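Local structure of bartonella effector protein (Bep) substrate of VirB T4SS (Bartonella sp. 1-1C, 4PY3) at residues A[11-16]-A[91-96]; A[23-28]-A[71-76]; A[64-69]-A[160-165]. The protein probably transfers AMP from ATP to threonine or tyrosine side chains of target proteins, the present chain being the N-terminal Fic domain of this translocated bacterial effector. All blocks are in the same frame, centred on the assembly; numbering follows the deposited sequence.

Contact 1 (A[11-16]-A[91-96]); sequences RNYAYP and TVAEMP
Thr91 meets Asn12 through carbon: its CB lies 3.9 Å from CG of the Asn12 amide, and the two side chains pass each other at a slant. The Thr91 hydroxyl has its partner elsewhere, in a hydrogen bond with Asp89. Val92 turns its isopropyl group away from 11-16 and takes part through its carbonyl instead. Asn12 ND2 donates to Val92 O at 2.9 Å in a nearly straight bond (166° at the hydrogen). The acceptor lies close to the amide plane of Asn12, but the donor stands above the carbonyl plane of Val92, 46° out of it. Asn12 CG sits anti to its own carbonyl carbon (chi1 -70°), which carries the amide toward the strand. Residues 92-93 pair antiparallel with 85-86, Ala93 bonding to Phe85, in a short beta hairpin that probably corresponds to the flap of Fic proteins; the 3-10 turn ending at Tyr13 packs against it. Ala93 is the centre of this packing. Its CB stands over the Tyr13 ring, 3.6 Å from the centroid and almost on the ring normal, a CH-pi contact, and the same methyl comes within 3.9 Å of Asn12 CB. At Glu94 the backbone takes over, with its N 3.5 Å from Tyr13 CE2, while its side chain starts away from 11-16. Met95 presents its backbone N at the rim of the Tyr13 ring, near the ring plane, and its CB packs 3.8 Å from CE2; beyond CB the extended thioether chain leaves the contact. Trp76 meets Tyr13 edge-to-face, and Arg156 touches both Tyr13 and Met95.

Contact 2 (A[23-28]-A[71-76]); sequences NKHNIM and ESTFEW
A type I beta turn from Asn23 to Asn26 abuts the loop 71-76 through one backbone bond, Lys24 N to Thr73 O at 2.8 Å. Lys24 runs its extended chain along the loop, CB 3.6 Å from Ser72 O and CE 3.6 Å from Glu75 CA, until NZ donates to Glu71 O at 2.7 Å in that carbonyl's plane. The His25 imidazole, its CG anti to the carbonyl carbon (chi1 -46°), crosses Thr73 at an angle: NE2 and Thr73 OG1 share a hydrogen bond of 3.0 Å at the ring edge, and CE1 lies 3.1 Å from Ser72 O. The ring also meets Tyr40. Asn23 touches the loop with CB, 4.0 Å from Thr73 CG2, while its amide folds back and pairs both ways with Ile27: OD1 takes Ile27 N and ND2 gives to Ile27 O, each on an in-plane lone pair; ND2 also bonds to Leu21 O. Thr73 CG2 sits over the centre of the Phe74 ring, whose opposite face carries Trp76. The Lys24 ammonium is thus held by a carbonyl; the nearby Glu75 carboxylate, which accepts from Asp88 N, would add at most long-range attraction.

Contact 3 (A[64-69]-A[160-165]); sequences YIHQRL and EPTQRV
Thr162 is turned so that CG2 lies anti to its backbone N and OG1 anti to its carbonyl carbon (chi1 -60°), which sets both branches against His66; the imidazole comes from its own side with CG anti to the backbone N (chi1 -170°). This pair marks the crossing of two helices in the core of the Fic fold, 59-70 and 159-173, whose short segments approach to 9.2 Å with 124° between their N-to-C directions. Helix 159-173 carries the C-terminal part of the segment that corresponds to the Fic signature HPFxxGNGRxxR, here the divergent APFRAGNEPTQR, in which residues 160-164 follow the glycine-containing loop. Thr162 OG1 lies 3.2 Å from His66 CD2, a contact oblique to the ring; the hydroxyl spends its hydrogen bond on Gly158 O, one turn back. Thr162 CG2 fits against the helix backbone side of His66, 3.8 Å from CB. The two imidazole nitrogens point elsewhere: ND1 bonds to Gly78 N, consistent with a proton on NE2, which bonds to Ala157 O. His66 therefore ties helix 59-70 to the loop just before helix 159-173, with its ring stacked on Phe155. Apolar side chains, Leu69, Ile65 and Val165, make the rest of the contact. Leu69 reaches over with CD1, 3.9 Å from Thr162 OG1 and 4.4 Å from Pro161 CB. Leu48 of helix 30-48 packs on Val165, bringing a third helix to the junction. Ile65 and Thr162 lie alongside each other, pointing opposite ways, CG2 to CG2 at 4.0 Å, and the same Ile65 CG2 methyl also abuts Val165 CG1 at 3.9 Å.

Overall arrangement
From the N terminus the chain first passes 11-16 and then 23-28, both ahead of helix 30-48. Contact 2 closes the inner loop, bringing 23-28 onto the loop after helix 59-70; contact 1 closes the wider one, joining 11-16 to the hairpin strand 92-93, so contact 2 nests within it. Contact 3 starts at 64-69, inside both loops, and ends at 160-165, beyond them, and so crosses each. The N-terminal arm is thus fastened to the loop and hairpin, and helix 59-70 to the signature helix. Contacts 1 and 2 meet where Tyr15 OH probably bonds to Asn23 N; Trp76 of contact 2 also reaches His66 of contact 3, whereas contacts 1 and 3 do not touch directly.

Contact 1 (A[11-16]-A[91-96])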
loop_
_atom_site.group_PDB
_atom_site.type_symbol
_atom_site.label_atom_id
_atom_site.label_comp_id
_atom_site.label_asym_id
_atom_site.label_seq_id
_atom_site.Cartn_x
_atom_site.Cartn_y
_atom_site.Cartn_z
ATOM N N ARG A 11 -10.232 2.461 -18.180
ATOM C CA ARG A 11 -11.304 1.457 -18.318
ATOM C C ARG A 11 -10.782 0.046 -18.670
ATOM O O ARG A 11 -11.444 -0.946 -18.373
ATOM C CB ARG A 11 -12.398 1.920 -19.301
ATOM C CG ARG A 11 -11.953 2.152 -20.711
ATOM C CD ARG A 11 -13.097 2.731 -21.539
ATOM N NE ARG A 11 -13.967 3.795 -20.980
ATOM C CZ ARG A 11 -15.175 3.608 -20.411
ATOM N NH1 ARG A 11 -15.694 2.392 -20.212
ATOM N NH2 ARG A 11 -15.882 4.665 -20.012
ATOM N N ASN A 12 -9.585 -0.050 -19.246
ATOM C CA ASN A 12 -8.991 -1.351 -19.588
ATOM C C ASN A 12 -8.523 -2.230 -18.424
ATOM O O ASN A 12 -8.238 -3.411 -18.641
ATOM C CB ASN A 12 -7.847 -1.167 -20.588
ATOM C CG ASN A 12 -8.344 -0.742 -21.958
ATOM O OD1 ASN A 12 -9.477 -1.038 -22.325
ATOM N ND2 ASN A 12 -7.512 -0.037 -22.711
ATOM N N TYR A 13 -8.424 -1.679 -17.211
ATOM C CA TYR A 13 -8.240 -2.506 -16.022
ATOM C C TYR A 13 -9.506 -3.324 -15.699
ATOM O O TYR A 13 -9.424 -4.389 -15.105
ATOM C CB TYR A 13 -7.863 -1.655 -14.793
ATOM C CG TYR A 13 -6.431 -1.166 -14.746
ATOM C CD1 TYR A 13 -5.384 -2.030 -14.452
ATOM C CD2 TYR A 13 -6.123 0.167 -14.963
ATOM C CE1 TYR A 13 -4.069 -1.576 -14.397
ATOM C CE2 TYR A 13 -4.813 0.628 -14.907
ATOM C CZ TYR A 13 -3.794 -0.250 -14.627
ATOM O OH TYR A 13 -2.490 0.220 -14.566
ATOM N N ALA A 14 -10.673 -2.813 -16.066
ATOM C CA ALA A 14 -11.941 -3.499 -15.790
ATOM C C ALA A 14 -12.477 -4.184 -17.060
ATOM O O ALA A 14 -12.018 -3.886 -18.157
ATOM C CB ALA A 14 -12.966 -2.509 -15.258
ATOM N N TYR A 15 -13.432 -5.094 -16.909
ATOM C CA TYR A 15 -14.022 -5.786 -18.081
ATOM C C TYR A 15 -14.834 -4.825 -18.957
ATOM O O TYR A 15 -15.365 -3.845 -18.456
ATOM C CB TYR A 15 -14.886 -6.975 -17.639
ATOM C CG TYR A 15 -14.094 -8.126 -17.093
ATOM C CD1 TYR A 15 -13.388 -8.972 -17.936
ATOM C CD2 TYR A 15 -14.052 -8.384 -15.722
ATOM C CE1 TYR A 15 -12.667 -10.050 -17.436
ATOM C CE2 TYR A 15 -13.324 -9.454 -15.212
ATOM C CZ TYR A 15 -12.636 -10.281 -16.071
ATOM O OH TYR A 15 -11.927 -11.334 -15.557
ATOM N N PRO A 16 -14.933 -5.088 -20.271
ATOM C CA PRO A 16 -15.684 -4.154 -21.135
ATOM C C PRO A 16 -17.175 -4.114 -20.843
ATOM O O PRO A 16 -17.817 -3.120 -21.118
ATOM C CB PRO A 16 -15.462 -4.692 -22.549
ATOM C CG PRO A 16 -14.313 -5.640 -22.431
ATOM C CD PRO A 16 -14.366 -6.199 -21.045
ATOM N N THR A 91 -5.321 -5.509 -24.677
ATOM C CA THR A 91 -5.588 -4.125 -24.280
ATOM C C THR A 91 -4.483 -3.584 -23.407
ATOM O O THR A 91 -3.752 -4.334 -22.775
ATOM C CB THR A 91 -6.929 -3.965 -23.541
ATOM O OG1 THR A 91 -6.916 -4.704 -22.313
ATOM C CG2 THR A 91 -8.081 -4.437 -24.426
ATOM N N VAL A 92 -4.394 -2.265 -23.361
ATOM C CA VAL A 92 -3.327 -1.583 -22.641
ATOM C C VAL A 92 -3.945 -0.691 -21.564
ATOM O O VAL A 92 -4.773 0.174 -21.860
ATOM C CB VAL A 92 -2.454 -0.755 -23.615
ATOM C CG1 VAL A 92 -1.304 -0.059 -22.895
ATOM C CG2 VAL A 92 -1.895 -1.652 -24.702
ATOM N N ALA A 93 -3.527 -0.884 -20.324
ATOM C CA ALA A 93 -4.132 -0.165 -19.199
ATOM C C ALA A 93 -3.156 0.726 -18.460
ATOM O O ALA A 93 -1.990 0.397 -18.256
ATOM C CB ALA A 93 -4.781 -1.133 -18.226
ATOM N N GLU A 94 -3.686 1.857 -18.026
ATOM C CA GLU A 94 -2.928 2.859 -17.316
ATOM C C GLU A 94 -3.945 3.701 -16.552
ATOM O O GLU A 94 -5.065 3.874 -17.013
ATOM C CB GLU A 94 -2.203 3.680 -18.379
ATOM C CG GLU A 94 -1.217 4.697 -17.868
ATOM C CD GLU A 94 -0.609 5.526 -18.983
ATOM O OE1 GLU A 94 -0.558 5.045 -20.145
ATOM O OE2 GLU A 94 -0.206 6.670 -18.703
ATOM N N MET A 95 -3.578 4.190 -15.373
ATOM C CA MET A 95 -4.498 5.028 -14.600
ATOM C C MET A 95 -3.799 6.187 -13.892
ATOM O O MET A 95 -3.502 6.111 -12.701
ATOM C CB MET A 95 -5.301 4.204 -13.594
ATOM C CG MET A 95 -6.475 5.004 -13.060
ATOM S SD MET A 95 -7.678 4.014 -12.174
ATOM C CE MET A 95 -9.074 5.134 -12.132
ATOM N N PRO A 96 -3.577 7.282 -14.627
ATOM C CA PRO A 96 -2.922 8.467 -14.068
ATOM C C PRO A 96 -3.739 9.209 -13.009
ATOM O O PRO A 96 -3.172 9.777 -12.077
ATOM C CB PRO A 96 -2.684 9.370 -15.287
ATOM C CG PRO A 96 -3.362 8.733 -16.455
ATOM C CD PRO A 96 -4.060 7.487 -16.007
#

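Contact 2 (A[23-28]-A[71-76])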
loop_
_atom_site.group_PDB
_atom_site.type_symbol
_atom_site.label_atom_id
_atom_site.label_comp_id
_atom_site.label_asym_id
_atom_site.label_seq_id
_atom_site.Cartn_x
_atom_site.Cartn_y
_atom_site.Cartn_z
ATOM N N ASN A 23 -9.323 -10.231 -13.960
ATOM C CA ASN A 23 -8.556 -11.103 -13.089
ATOM C C ASN A 23 -8.345 -12.475 -13.699
ATOM O O ASN A 23 -9.121 -12.915 -14.534
ATOM C CB ASN A 23 -9.243 -11.235 -11.727
ATOM C CG ASN A 23 -10.631 -11.855 -11.828
ATOM O OD1 ASN A 23 -10.788 -13.076 -11.786
ATOM N ND2 ASN A 23 -11.646 -11.005 -11.942
ATOM N N LYS A 24 -7.299 -13.152 -13.240
ATOM C CA LYS A 24 -6.901 -14.441 -13.794
ATOM C C LYS A 24 -7.891 -15.557 -13.487
ATOM O O LYS A 24 -7.809 -16.625 -14.079
ATOM C CB LYS A 24 -5.520 -14.842 -13.277
ATOM C CG LYS A 24 -4.419 -13.856 -13.622
ATOM C CD LYS A 24 -3.041 -14.377 -13.231
ATOM C CE LYS A 24 -1.986 -13.321 -13.516
ATOM N NZ LYS A 24 -0.609 -13.769 -13.166
ATOM N N HIS A 25 -8.798 -15.324 -12.549
ATOM C CA HIS A 25 -9.783 -16.329 -12.193
ATOM C C HIS A 25 -11.018 -16.249 -13.084
ATOM O O HIS A 25 -11.881 -17.111 -12.996
ATOM C CB HIS A 25 -10.214 -16.178 -10.731
ATOM C CG HIS A 25 -9.072 -15.997 -9.785
ATOM N ND1 HIS A 25 -8.132 -16.979 -9.562
ATOM C CD2 HIS A 25 -8.707 -14.942 -9.018
ATOM C CE1 HIS A 25 -7.245 -16.540 -8.689
ATOM N NE2 HIS A 25 -7.569 -15.305 -8.346
ATOM N N ASN A 26 -11.102 -15.214 -13.920
ATOM C CA ASN A 26 -12.279 -14.962 -14.751
ATOM C C ASN A 26 -13.541 -14.804 -13.903
ATOM O O ASN A 26 -14.619 -15.206 -14.304
ATOM C CB ASN A 26 -12.446 -16.082 -15.785
ATOM C CG ASN A 26 -11.216 -16.288 -16.654
ATOM O OD1 ASN A 26 -10.831 -17.418 -16.874
ATOM N ND2 ASN A 26 -10.587 -15.212 -17.127
ATOM N N ILE A 27 -13.389 -14.207 -12.725
ATOM C CA ILE A 27 -14.504 -13.962 -11.807
ATOM C C ILE A 27 -15.131 -12.605 -12.091
ATOM O O ILE A 27 -14.431 -11.588 -12.155
ATOM C CB ILE A 27 -14.039 -14.012 -10.335
ATOM C CG1 ILE A 27 -13.677 -15.450 -9.961
ATOM C CG2 ILE A 27 -15.126 -13.491 -9.403
ATOM C CD1 ILE A 27 -12.987 -15.588 -8.622
ATOM N N MET A 28 -16.452 -12.590 -12.233
ATOM C CA MET A 28 -17.176 -11.392 -12.658
ATOM C C MET A 28 -17.845 -10.660 -11.505
ATOM O O MET A 28 -18.198 -9.500 -11.638
ATOM C CB MET A 28 -18.228 -11.777 -13.694
ATOM C CG MET A 28 -17.679 -12.559 -14.873
ATOM S SD MET A 28 -16.363 -11.658 -15.715
ATOM C CE MET A 28 -16.400 -12.431 -17.334
ATOM N N GLU A 71 -0.267 -11.745 -7.605
ATOM C CA GLU A 71 0.123 -12.396 -8.864
ATOM C C GLU A 71 -0.779 -13.548 -9.296
ATOM O O GLU A 71 -0.775 -13.923 -10.476
ATOM C CB GLU A 71 1.584 -12.861 -8.838
ATOM C CG GLU A 71 1.924 -13.929 -7.806
ATOM C CD GLU A 71 3.417 -14.078 -7.538
ATOM O OE1 GLU A 71 4.240 -13.276 -8.072
ATOM O OE2 GLU A 71 3.773 -15.015 -6.782
ATOM N N SER A 72 -1.535 -14.128 -8.361
ATOM C CA SER A 72 -2.479 -15.197 -8.704
ATOM C C SER A 72 -3.809 -14.649 -9.223
ATOM O O SER A 72 -4.597 -15.398 -9.809
ATOM C CB SER A 72 -2.738 -16.107 -7.509
ATOM O OG SER A 72 -1.612 -16.909 -7.225
ATOM N N THR A 73 -4.027 -13.349 -9.024
ATOM C CA THR A 73 -5.285 -12.691 -9.316
ATOM C C THR A 73 -5.183 -11.622 -10.407
ATOM O O THR A 73 -6.022 -11.575 -11.295
ATOM C CB THR A 73 -5.838 -12.044 -8.044
ATOM O OG1 THR A 73 -6.100 -13.068 -7.084
ATOM C CG2 THR A 73 -7.124 -11.286 -8.322
ATOM N N PHE A 74 -4.171 -10.765 -10.344
ATOM C CA PHE A 74 -4.048 -9.684 -11.313
ATOM C C PHE A 74 -2.800 -9.826 -12.159
ATOM O O PHE A 74 -1.699 -9.956 -11.628
ATOM C CB PHE A 74 -4.034 -8.322 -10.620
ATOM C CG PHE A 74 -5.304 -8.001 -9.892
ATOM C CD1 PHE A 74 -6.516 -8.023 -10.556
ATOM C CD2 PHE A 74 -5.287 -7.670 -8.537
ATOM C CE1 PHE A 74 -7.689 -7.727 -9.891
ATOM C CE2 PHE A 74 -6.457 -7.360 -7.865
ATOM C CZ PHE A 74 -7.658 -7.393 -8.540
ATOM N N GLU A 75 -2.982 -9.730 -13.471
ATOM C CA GLU A 75 -1.901 -9.815 -14.434
ATOM C C GLU A 75 -0.854 -8.720 -14.197
ATOM O O GLU A 75 0.327 -8.954 -14.387
ATOM C CB GLU A 75 -2.437 -9.706 -15.875
ATOM C CG GLU A 75 -3.332 -10.864 -16.315
ATOM C CD GLU A 75 -3.813 -10.744 -17.763
ATOM O OE1 GLU A 75 -3.031 -10.297 -18.637
ATOM O OE2 GLU A 75 -4.980 -11.069 -18.030
ATOM N N TRP A 76 -1.305 -7.552 -13.747
ATOM C CA TRP A 76 -0.446 -6.383 -13.530
ATOM C C TRP A 76 0.139 -6.316 -12.108
ATOM O O TRP A 76 0.738 -5.315 -11.731
ATOM C CB TRP A 76 -1.226 -5.085 -13.810
ATOM C CG TRP A 76 -2.584 -5.069 -13.176
ATOM C CD1 TRP A 76 -3.745 -5.503 -13.752
ATOM C CD2 TRP A 76 -2.931 -4.615 -11.865
ATOM N NE1 TRP A 76 -4.785 -5.360 -12.874
ATOM C CE2 TRP A 76 -4.311 -4.815 -11.710
ATOM C CE3 TRP A 76 -2.199 -4.056 -10.799
ATOM C CZ2 TRP A 76 -4.988 -4.479 -10.541
ATOM C CZ3 TRP A 76 -2.867 -3.731 -9.634
ATOM C CH2 TRP A 76 -4.253 -3.927 -9.512
#

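Contact 3 (A[64-69]-A[160-165])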
loop_
_atom_site.group_PDB
_atom_site.type_symbol
_atom_site.label_atom_id
_atom_site.label_comp_id
_atom_site.label_asym_id
_atom_site.label_seq_id
_atom_site.Cartn_x
_atom_site.Cartn_y
_atom_site.Cartn_z
ATOM N N TYR A 64 7.430 -5.718 -5.025
ATOM C CA TYR A 64 7.581 -7.159 -4.859
ATOM C C TYR A 64 6.489 -7.713 -3.935
ATOM O O TYR A 64 5.940 -8.786 -4.191
ATOM C CB TYR A 64 8.977 -7.521 -4.347
ATOM C CG TYR A 64 9.106 -8.973 -3.939
ATOM C CD1 TYR A 64 9.223 -9.978 -4.896
ATOM C CD2 TYR A 64 9.102 -9.347 -2.595
ATOM C CE1 TYR A 64 9.341 -11.312 -4.523
ATOM C CE2 TYR A 64 9.209 -10.670 -2.220
ATOM C CZ TYR A 64 9.329 -11.646 -3.179
ATOM O OH TYR A 64 9.452 -12.959 -2.802
ATOM N N ILE A 65 6.165 -6.978 -2.876
ATOM C CA ILE A 65 5.107 -7.405 -1.974
ATOM C C ILE A 65 3.780 -7.466 -2.722
ATOM O O ILE A 65 3.043 -8.433 -2.591
ATOM C CB ILE A 65 4.962 -6.461 -0.776
ATOM C CG1 ILE A 65 6.180 -6.611 0.140
ATOM C CG2 ILE A 65 3.697 -6.762 0.014
ATOM C CD1 ILE A 65 6.411 -5.410 1.021
ATOM N N HIS A 66 3.481 -6.410 -3.467
ATOM C CA HIS A 66 2.245 -6.330 -4.229
ATOM C C HIS A 66 2.214 -7.465 -5.252
ATOM O O HIS A 66 1.191 -8.125 -5.427
ATOM C CB HIS A 66 2.143 -4.979 -4.925
ATOM C CG HIS A 66 0.808 -4.710 -5.540
ATOM N ND1 HIS A 66 0.433 -5.233 -6.762
ATOM C CD2 HIS A 66 -0.250 -3.984 -5.104
ATOM C CE1 HIS A 66 -0.792 -4.840 -7.055
ATOM N NE2 HIS A 66 -1.235 -4.087 -6.064
ATOM N N GLN A 67 3.366 -7.719 -5.875
ATOM C CA GLN A 67 3.493 -8.814 -6.826
ATOM C C GLN A 67 3.113 -10.135 -6.157
ATOM O O GLN A 67 2.290 -10.889 -6.675
ATOM C CB GLN A 67 4.909 -8.896 -7.394
ATOM C CG GLN A 67 4.984 -9.628 -8.728
ATOM C CD GLN A 67 6.333 -9.503 -9.421
ATOM O OE1 GLN A 67 7.139 -8.628 -9.109
ATOM N NE2 GLN A 67 6.576 -10.382 -10.385
ATOM N N ARG A 68 3.693 -10.408 -4.994
ATOM C CA ARG A 68 3.416 -11.656 -4.301
ATOM C C ARG A 68 1.974 -11.756 -3.833
ATOM O O ARG A 68 1.379 -12.826 -3.883
ATOM C CB ARG A 68 4.359 -11.838 -3.117
ATOM C CG ARG A 68 5.779 -12.221 -3.517
ATOM C CD ARG A 68 5.789 -13.609 -4.130
ATOM N NE ARG A 68 7.131 -14.083 -4.424
ATOM C CZ ARG A 68 7.432 -14.979 -5.360
ATOM N NH1 ARG A 68 6.487 -15.511 -6.139
ATOM N NH2 ARG A 68 8.698 -15.341 -5.538
ATOM N N LEU A 69 1.417 -10.649 -3.374
ATOM C CA LEU A 69 0.066 -10.658 -2.837
ATOM C C LEU A 69 -0.977 -10.881 -3.913
ATOM O O LEU A 69 -2.002 -11.490 -3.637
ATOM C CB LEU A 69 -0.248 -9.352 -2.110
ATOM C CG LEU A 69 0.471 -9.072 -0.779
ATOM C CD1 LEU A 69 -0.070 -7.779 -0.193
ATOM C CD2 LEU A 69 0.294 -10.208 0.207
ATOM N N GLU A 160 -3.607 -0.673 0.067
ATOM C CA GLU A 160 -3.697 -0.752 1.526
ATOM C C GLU A 160 -2.958 -1.974 2.089
ATOM O O GLU A 160 -2.019 -1.808 2.868
ATOM C CB GLU A 160 -5.153 -0.704 2.007
ATOM C CG GLU A 160 -5.864 0.607 1.680
ATOM C CD GLU A 160 -6.393 0.692 0.235
ATOM O OE1 GLU A 160 -6.140 -0.235 -0.594
ATOM O OE2 GLU A 160 -7.077 1.693 -0.073
ATOM N N PRO A 161 -3.361 -3.199 1.699
ATOM C CA PRO A 161 -2.678 -4.370 2.279
ATOM C C PRO A 161 -1.192 -4.425 1.943
ATOM O O PRO A 161 -0.401 -4.914 2.747
ATOM C CB PRO A 161 -3.417 -5.563 1.660
ATOM C CG PRO A 161 -4.076 -5.013 0.448
ATOM C CD PRO A 161 -4.449 -3.605 0.795
ATOM N N THR A 162 -0.820 -3.919 0.770
ATOM C CA THR A 162 0.585 -3.872 0.388
ATOM C C THR A 162 1.411 -2.965 1.330
ATOM O O THR A 162 2.470 -3.365 1.795
ATOM C CB THR A 162 0.751 -3.393 -1.063
ATOM O OG1 THR A 162 0.064 -4.293 -1.948
ATOM C CG2 THR A 162 2.223 -3.351 -1.438
ATOM N N GLN A 163 0.943 -1.738 1.548
ATOM C CA GLN A 163 1.648 -0.782 2.419
ATOM C C GLN A 163 1.666 -1.240 3.870
ATOM O O GLN A 163 2.675 -1.071 4.541
ATOM C CB GLN A 163 1.174 0.667 2.242
ATOM C CG GLN A 163 -0.280 0.843 2.571
ATOM C CD GLN A 163 -0.869 2.150 2.043
ATOM O OE1 GLN A 163 -0.353 2.777 1.088
ATOM N NE2 GLN A 163 -1.965 2.569 2.658
ATOM N N ARG A 164 0.621 -1.924 4.324
ATOM C CA ARG A 164 0.633 -2.469 5.687
ATOM C C ARG A 164 1.696 -3.540 5.869
ATOM O O ARG A 164 2.440 -3.516 6.857
ATOM C CB ARG A 164 -0.717 -3.041 6.071
ATOM C CG ARG A 164 -1.772 -1.973 6.179
ATOM C CD ARG A 164 -3.120 -2.585 6.457
ATOM N NE ARG A 164 -4.155 -1.581 6.206
ATOM C CZ ARG A 164 -5.435 -1.697 6.536
ATOM N NH1 ARG A 164 -5.865 -2.771 7.188
ATOM N NH2 ARG A 164 -6.282 -0.723 6.225
ATOM N N VAL A 165 1.790 -4.474 4.921
ATOM C CA VAL A 165 2.823 -5.500 5.026
ATOM C C VAL A 165 4.210 -4.854 5.015
ATOM O O VAL A 165 5.090 -5.258 5.759
ATOM C CB VAL A 165 2.708 -6.558 3.916
ATOM C CG1 VAL A 165 3.928 -7.471 3.892
ATOM C CG2 VAL A 165 1.464 -7.392 4.133
#